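Local coordinates for reticulocyte binding protein (Streptococcus agalactiae COH1, PDB 3FAW), which is a cell-wall-anchored pullulanase that probably hydrolyses alpha-1,6 branch linkages in pullulan and related alpha-glucans, at residues Gln120-Lys125 against Gly428-Met433; Asp235-Lys240 against Phe401-Pro406. All blocks are in the same frame, centred on the assembly; numbering follows the deposited sequence. Where two conformers were deposited one is given.

Interaction 1 of 2, residues Gln120-Lys125 against Gly428-Met433; sequences QSWEFK and GTTHAM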
loop_
_atom_site.group_PDB
_atom_site.type_symbol
_atom_site.label_atom_id
_atom_site.label_comp_id
_atom_site.label_asym_id
_atom_site.label_seq_id
_atom_site.Cartn_x
_atom_site.Cartn_y
_atom_site.Cartn_z
ATOM N N GLN A 120 11.992 6.282 30.395
ATOM C CA GLN A 120 12.836 6.943 29.401
ATOM C C GLN A 120 11.991 7.349 28.199
ATOM O O GLN A 120 11.308 6.510 27.617
ATOM C CB GLN A 120 13.975 6.023 28.961
ATOM C CG GLN A 120 15.019 5.786 30.041
ATOM C CD GLN A 120 16.040 4.732 29.656
ATOM O OE1 GLN A 120 15.730 3.775 28.946
ATOM N NE2 GLN A 120 17.266 4.900 30.134
ATOM N N SER A 121 12.031 8.633 27.832
ATOM C CA SER A 121 11.317 9.108 26.641
ATOM C C SER A 121 11.954 8.478 25.407
ATOM O O SER A 121 13.125 8.115 25.443
ATOM C CB SER A 121 11.352 10.641 26.537
ATOM O OG SER A 121 12.630 11.115 26.136
ATOM N N TRP A 122 11.195 8.349 24.321
ATOM C CA TRP A 122 11.751 7.760 23.099
ATOM C C TRP A 122 12.928 8.575 22.541
ATOM O O TRP A 122 13.879 7.995 22.017
ATOM C CB TRP A 122 10.668 7.503 22.031
ATOM C CG TRP A 122 10.074 8.723 21.369
ATOM C CD1 TRP A 122 8.898 9.341 21.697
ATOM C CD2 TRP A 122 10.603 9.441 20.247
ATOM N NE1 TRP A 122 8.676 10.408 20.862
ATOM C CE2 TRP A 122 9.704 10.491 19.960
ATOM C CE3 TRP A 122 11.754 9.304 19.458
ATOM C CZ2 TRP A 122 9.917 11.401 18.917
ATOM C CZ3 TRP A 122 11.966 10.210 18.422
ATOM C CH2 TRP A 122 11.050 11.247 18.163
ATOM N N GLU A 123 12.875 9.903 22.666
ATOM C CA GLU A 123 13.995 10.766 22.261
ATOM C C GLU A 123 15.264 10.456 23.062
ATOM O O GLU A 123 16.366 10.431 22.510
ATOM C CB GLU A 123 13.659 12.260 22.432
ATOM C CG GLU A 123 12.544 12.786 21.527
ATOM C CD GLU A 123 11.170 12.742 22.175
ATOM O OE1 GLU A 123 10.961 11.939 23.114
ATOM O OE2 GLU A 123 10.293 13.511 21.737
ATOM N N PHE A 124 15.097 10.243 24.365
ATOM C CA PHE A 124 16.206 9.887 25.254
ATOM C C PHE A 124 16.689 8.453 24.990
ATOM O O PHE A 124 17.891 8.183 25.057
ATOM C CB PHE A 124 15.782 10.053 26.722
ATOM C CG PHE A 124 16.913 9.900 27.722
ATOM C CD1 PHE A 124 18.097 10.609 27.574
ATOM C CD2 PHE A 124 16.767 9.072 28.830
ATOM C CE1 PHE A 124 19.132 10.478 28.502
ATOM C CE2 PHE A 124 17.792 8.937 29.761
ATOM C CZ PHE A 124 18.977 9.642 29.595
ATOM N N LYS A 125 15.756 7.546 24.688
ATOM C CA LYS A 125 16.104 6.174 24.290
ATOM C C LYS A 125 16.943 6.161 23.004
ATOM O O LYS A 125 17.871 5.364 22.879
ATOM C CB LYS A 125 14.848 5.310 24.105
ATOM C CG LYS A 125 14.163 4.911 25.406
ATOM C CD LYS A 125 13.095 3.846 25.195
ATOM C CE LYS A 125 12.560 3.344 26.535
ATOM N NZ LYS A 125 11.429 2.389 26.411
ATOM N N GLY A 428 5.754 4.112 14.906
ATOM C CA GLY A 428 6.146 5.520 15.027
ATOM C C GLY A 428 7.433 5.816 14.290
ATOM O O GLY A 428 8.509 5.830 14.889
ATOM N N THR A 429 7.325 6.070 12.987
ATOM C CA THR A 429 8.505 6.113 12.115
ATOM C C THR A 429 9.351 7.384 12.236
ATOM O O THR A 429 10.305 7.553 11.485
ATOM C CB THR A 429 8.123 5.870 10.633
ATOM O OG1 THR A 429 7.110 6.800 10.235
ATOM C CG2 THR A 429 7.626 4.430 10.439
ATOM N N THR A 430 9.006 8.270 13.172
ATOM C CA THR A 430 9.894 9.359 13.580
ATOM C C THR A 430 10.932 8.867 14.602
ATOM O O THR A 430 11.959 9.508 14.808
ATOM C CB THR A 430 9.107 10.548 14.183
ATOM O OG1 THR A 430 8.310 10.100 15.288
ATOM C CG2 THR A 430 8.200 11.176 13.136
ATOM N N HIS A 431 10.654 7.723 15.230
ATOM C CA HIS A 431 11.550 7.128 16.222
ATOM C C HIS A 431 12.630 6.338 15.481
ATOM O O HIS A 431 12.329 5.602 14.548
ATOM C CB HIS A 431 10.774 6.229 17.201
ATOM C CG HIS A 431 9.549 6.879 17.782
ATOM N ND1 HIS A 431 8.658 6.203 18.589
ATOM C CD2 HIS A 431 9.060 8.137 17.658
ATOM C CE1 HIS A 431 7.679 7.018 18.943
ATOM N NE2 HIS A 431 7.901 8.199 18.396
ATOM N N ALA A 432 13.882 6.501 15.904
ATOM C CA ALA A 432 15.047 6.059 15.122
ATOM C C ALA A 432 15.040 4.586 14.692
ATOM O O ALA A 432 15.285 4.278 13.517
ATOM C CB ALA A 432 16.342 6.373 15.883
ATOM N N MET A 433 14.783 3.673 15.626
ATOM C CA MET A 433 14.823 2.243 15.310
ATOM C C MET A 433 13.549 1.790 14.588
ATOM O O MET A 433 13.565 0.795 13.865
ATOM C CB MET A 433 15.066 1.410 16.570
ATOM C CG MET A 433 16.317 1.795 17.356
ATOM S SD MET A 433 17.849 1.765 16.403
ATOM C CE MET A 433 17.928 3.448 15.802
#
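Trp122 and His431 mark the closest backbone approach, with their CA atoms 6.9 Å apart, and each stands at the start of a helix. Trp122 opens helix 122-129, which links the N-terminal sheet to the next beta domain. His431 is the N-cap residue of helix 432-449, between barrel strands 385-390 and 453-456, and closes a type I turn from Gly428. On the tryptophan side Ser121 is the N-cap, its OG accepting from Phe124 N at 3.2 Å.

The contact is a face-to-face stack. The imidazole lies over the five-membered part of the indole, centroids 3.6 Å apart and planes at 21°, although the two side chains arrive at about a right angle. His431 CD2 sits 3.3 Å from Trp122 CD2, while NE2 lies 3.3 Å from Trp122 CE2. Trp122 chi1 of 71° places CG between the backbone N and carbonyl carbon, turning the ring to the histidine. Thr430 O comes obliquely to the six-membered part of the indole, 3.7 Å from Trp122 CZ3, and Glu123 folds its carboxylate over the opposite indole face, its OE2 bridged to Lys497.

Imidazole suits this place because its face can stack while its two ring nitrogens bond elsewhere: ND1 to Tyr408 O and NE2 to Asp494 OD2. These bonds fix the ring's rotation. With an oxygen partner at each nitrogen the histidine may well be protonated, in which case the electron-rich indole would favour the stack through a cation-pi component. In either charge state the stack joins the linker helix to the start of barrel helix 432-449.

Interaction 2 of 2, residues Asp235-Lys240 against Phe401-Pro406; sequences DIKTAK and FEDIEP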
loop_
_atom_site.group_PDB
_atom_site.type_symbol
_atom_site.label_atom_id
_atom_site.label_comp_id
_atom_site.label_asym_id
_atom_site.label_seq_id
_atom_site.Cartn_x
_atom_site.Cartn_y
_atom_site.Cartn_z
ATOM N N ASP A 235 1.408 -18.374 25.377
ATOM C CA ASP A 235 2.859 -18.497 25.434
ATOM C C ASP A 235 3.522 -18.101 24.112
ATOM O O ASP A 235 4.420 -17.260 24.085
ATOM C CB ASP A 235 3.239 -19.930 25.794
ATOM C CG ASP A 235 4.731 -20.115 25.938
ATOM O OD1 ASP A 235 5.354 -19.326 26.679
ATOM O OD2 ASP A 235 5.277 -21.051 25.313
ATOM N N ILE A 236 3.088 -18.731 23.025
ATOM C CA ILE A 236 3.600 -18.421 21.691
ATOM C C ILE A 236 2.458 -17.846 20.851
ATOM O O ILE A 236 1.492 -18.542 20.547
ATOM C CB ILE A 236 4.204 -19.672 21.021
ATOM C CG1 ILE A 236 5.498 -20.075 21.738
ATOM C CG2 ILE A 236 4.477 -19.413 19.549
ATOM C CD1 ILE A 236 5.971 -21.487 21.424
ATOM N N LYS A 237 2.578 -16.568 20.492
ATOM C CA LYS A 237 1.502 -15.837 19.811
ATOM C C LYS A 237 1.975 -15.128 18.541
ATOM O O LYS A 237 1.355 -14.165 18.077
ATOM C CB LYS A 237 0.835 -14.846 20.780
ATOM C CG LYS A 237 1.773 -14.101 21.724
ATOM C CD LYS A 237 0.976 -13.127 22.600
ATOM C CE LYS A 237 1.723 -12.727 23.858
ATOM N NZ LYS A 237 2.904 -11.864 23.595
ATOM N N THR A 238 3.072 -15.626 17.981
ATOM C CA THR A 238 3.612 -15.128 16.727
ATOM C C THR A 238 4.131 -16.302 15.913
ATOM O O THR A 238 4.296 -17.412 16.427
ATOM C CB THR A 238 4.792 -14.142 16.946
ATOM O OG1 THR A 238 5.921 -14.843 17.490
ATOM C CG2 THR A 238 4.394 -13.011 17.877
ATOM N N ALA A 239 4.396 -16.046 14.639
ATOM C CA ALA A 239 5.141 -16.987 13.815
ATOM C C ALA A 239 6.566 -17.064 14.361
ATOM O O ALA A 239 6.986 -16.212 15.153
ATOM C CB ALA A 239 5.142 -16.542 12.356
ATOM N N LYS A 240 7.298 -18.094 13.953
ATOM C CA LYS A 240 8.681 -18.261 14.368
ATOM C C LYS A 240 9.604 -17.836 13.229
ATOM O O LYS A 240 9.334 -18.129 12.061
ATOM C CB LYS A 240 8.948 -19.717 14.764
ATOM C CG LYS A 240 8.072 -20.232 15.894
ATOM C CD LYS A 240 8.411 -21.678 16.244
ATOM C CE LYS A 240 7.443 -22.262 17.266
ATOM N NZ LYS A 240 6.106 -22.580 16.662
ATOM N N PHE A 401 5.689 -5.710 18.488
ATOM C CA PHE A 401 6.818 -4.839 18.803
ATOM C C PHE A 401 6.827 -4.400 20.271
ATOM O O PHE A 401 7.895 -4.196 20.845
ATOM C CB PHE A 401 6.805 -3.611 17.893
ATOM C CG PHE A 401 7.392 -3.860 16.530
ATOM C CD1 PHE A 401 8.751 -3.723 16.315
ATOM C CD2 PHE A 401 6.583 -4.223 15.464
ATOM C CE1 PHE A 401 9.298 -3.951 15.061
ATOM C CE2 PHE A 401 7.123 -4.459 14.213
ATOM C CZ PHE A 401 8.482 -4.317 14.010
ATOM N N GLU A 402 5.651 -4.263 20.882
ATOM C CA GLU A 402 5.564 -3.784 22.269
ATOM C C GLU A 402 6.197 -4.766 23.253
ATOM O O GLU A 402 6.773 -4.353 24.261
ATOM C CB GLU A 402 4.115 -3.496 22.670
ATOM C CG GLU A 402 3.959 -2.602 23.913
ATOM C CD GLU A 402 4.365 -1.150 23.680
ATOM O OE1 GLU A 402 4.616 -0.761 22.521
ATOM O OE2 GLU A 402 4.425 -0.382 24.668
ATOM N N ASP A 403 6.096 -6.060 22.960
ATOM C CA ASP A 403 6.771 -7.081 23.761
ATOM C C ASP A 403 8.292 -6.943 23.721
ATOM O O ASP A 403 8.963 -7.285 24.683
ATOM C CB ASP A 403 6.405 -8.490 23.282
ATOM C CG ASP A 403 5.003 -8.915 23.695
ATOM O OD1 ASP A 403 4.394 -8.265 24.569
ATOM O OD2 ASP A 403 4.517 -9.921 23.138
ATOM N N ILE A 404 8.833 -6.465 22.601
ATOM C CA ILE A 404 10.285 -6.413 22.413
ATOM C C ILE A 404 10.892 -5.302 23.255
ATOM O O ILE A 404 11.843 -5.524 24.002
ATOM C CB ILE A 404 10.665 -6.193 20.933
ATOM C CG1 ILE A 404 10.108 -7.327 20.061
ATOM C CG2 ILE A 404 12.185 -6.098 20.780
ATOM C CD1 ILE A 404 10.337 -7.139 18.572
ATOM N N GLU A 405 10.335 -4.104 23.112
ATOM C CA GLU A 405 10.764 -2.936 23.877
ATOM C C GLU A 405 9.535 -2.075 24.128
ATOM O O GLU A 405 8.955 -1.546 23.181
ATOM C CB GLU A 405 11.824 -2.145 23.102
ATOM C CG GLU A 405 12.283 -0.834 23.759
ATOM C CD GLU A 405 12.967 -1.023 25.110
ATOM O OE1 GLU A 405 13.552 -2.095 25.363
ATOM O OE2 GLU A 405 12.932 -0.078 25.919
ATOM N N PRO A 406 9.126 -1.937 25.399
ATOM C CA PRO A 406 7.921 -1.161 25.672
ATOM C C PRO A 406 8.162 0.342 25.549
ATOM O O PRO A 406 9.299 0.807 25.682
ATOM C CB PRO A 406 7.573 -1.544 27.114
ATOM C CG PRO A 406 8.876 -1.900 27.731
ATOM C CD PRO A 406 9.734 -2.470 26.631
#
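Lys237 and Asp403 form a salt bridge at the boundary between two domains. The lysine belongs to the loop joining strands 212-216 and 241-242 of the antiparallel beta domain, and the aspartate lies at the short helical segment that begins at Tyr399, in the excursion after barrel strand 385-390. Their backbones stay well apart, with 11.0 Å between the CA atoms of Lys237 and Asp403, and the two side chains span the distance from opposite directions.

One carboxylate oxygen does the work: Lys237 NZ lies 2.6 Å from Asp403 OD2 but 4.0 Å from Asp403 OD1, making the bridge one-sided. The lysine runs extended through its middle and then bends at its end, chi4 69°, which swings the ammonium onto OD2. A long, flexible chain suits this reach, whereas the short aspartate holds its charge close to a turn in which Ile404 N donates to Phe401 O at 3.0 Å. Val214 of strand 212-216 touches both side chains.

The neighbouring backbone is also tied across the boundary, Lys237 O to Tyr399 OH and Asp403 O to Arg209 NH2. Within the loop Thr238 OG1 donates to Ala239 O at 2.9 Å. With only 62 Å² buried between the segments, this is a partly exposed surface ion pair, bordering the interface between a carbohydrate-binding module 48 domain and the catalytic barrel of an alpha-amylase family enzyme.

Interactions 1 and 2 lie about 19 Å apart, centre to centre, on the same side of the chain's centre, and both fasten N-terminal elements to the segment between barrel strands 385-390 and 453-456. They meet directly: Lys125 NZ of 120-125 forms a salt bridge with Glu405 OE2 of 401-406 at 2.9 Å. In sequence, both segments of interaction 2 fall between those of interaction 1. The chemistry differs, an aromatic stack in the first and a surface ion pair in the second. A calcium site formed by Lys165, Tyr202 and Lys363 also draws on residues from both domains that interaction 2 joins.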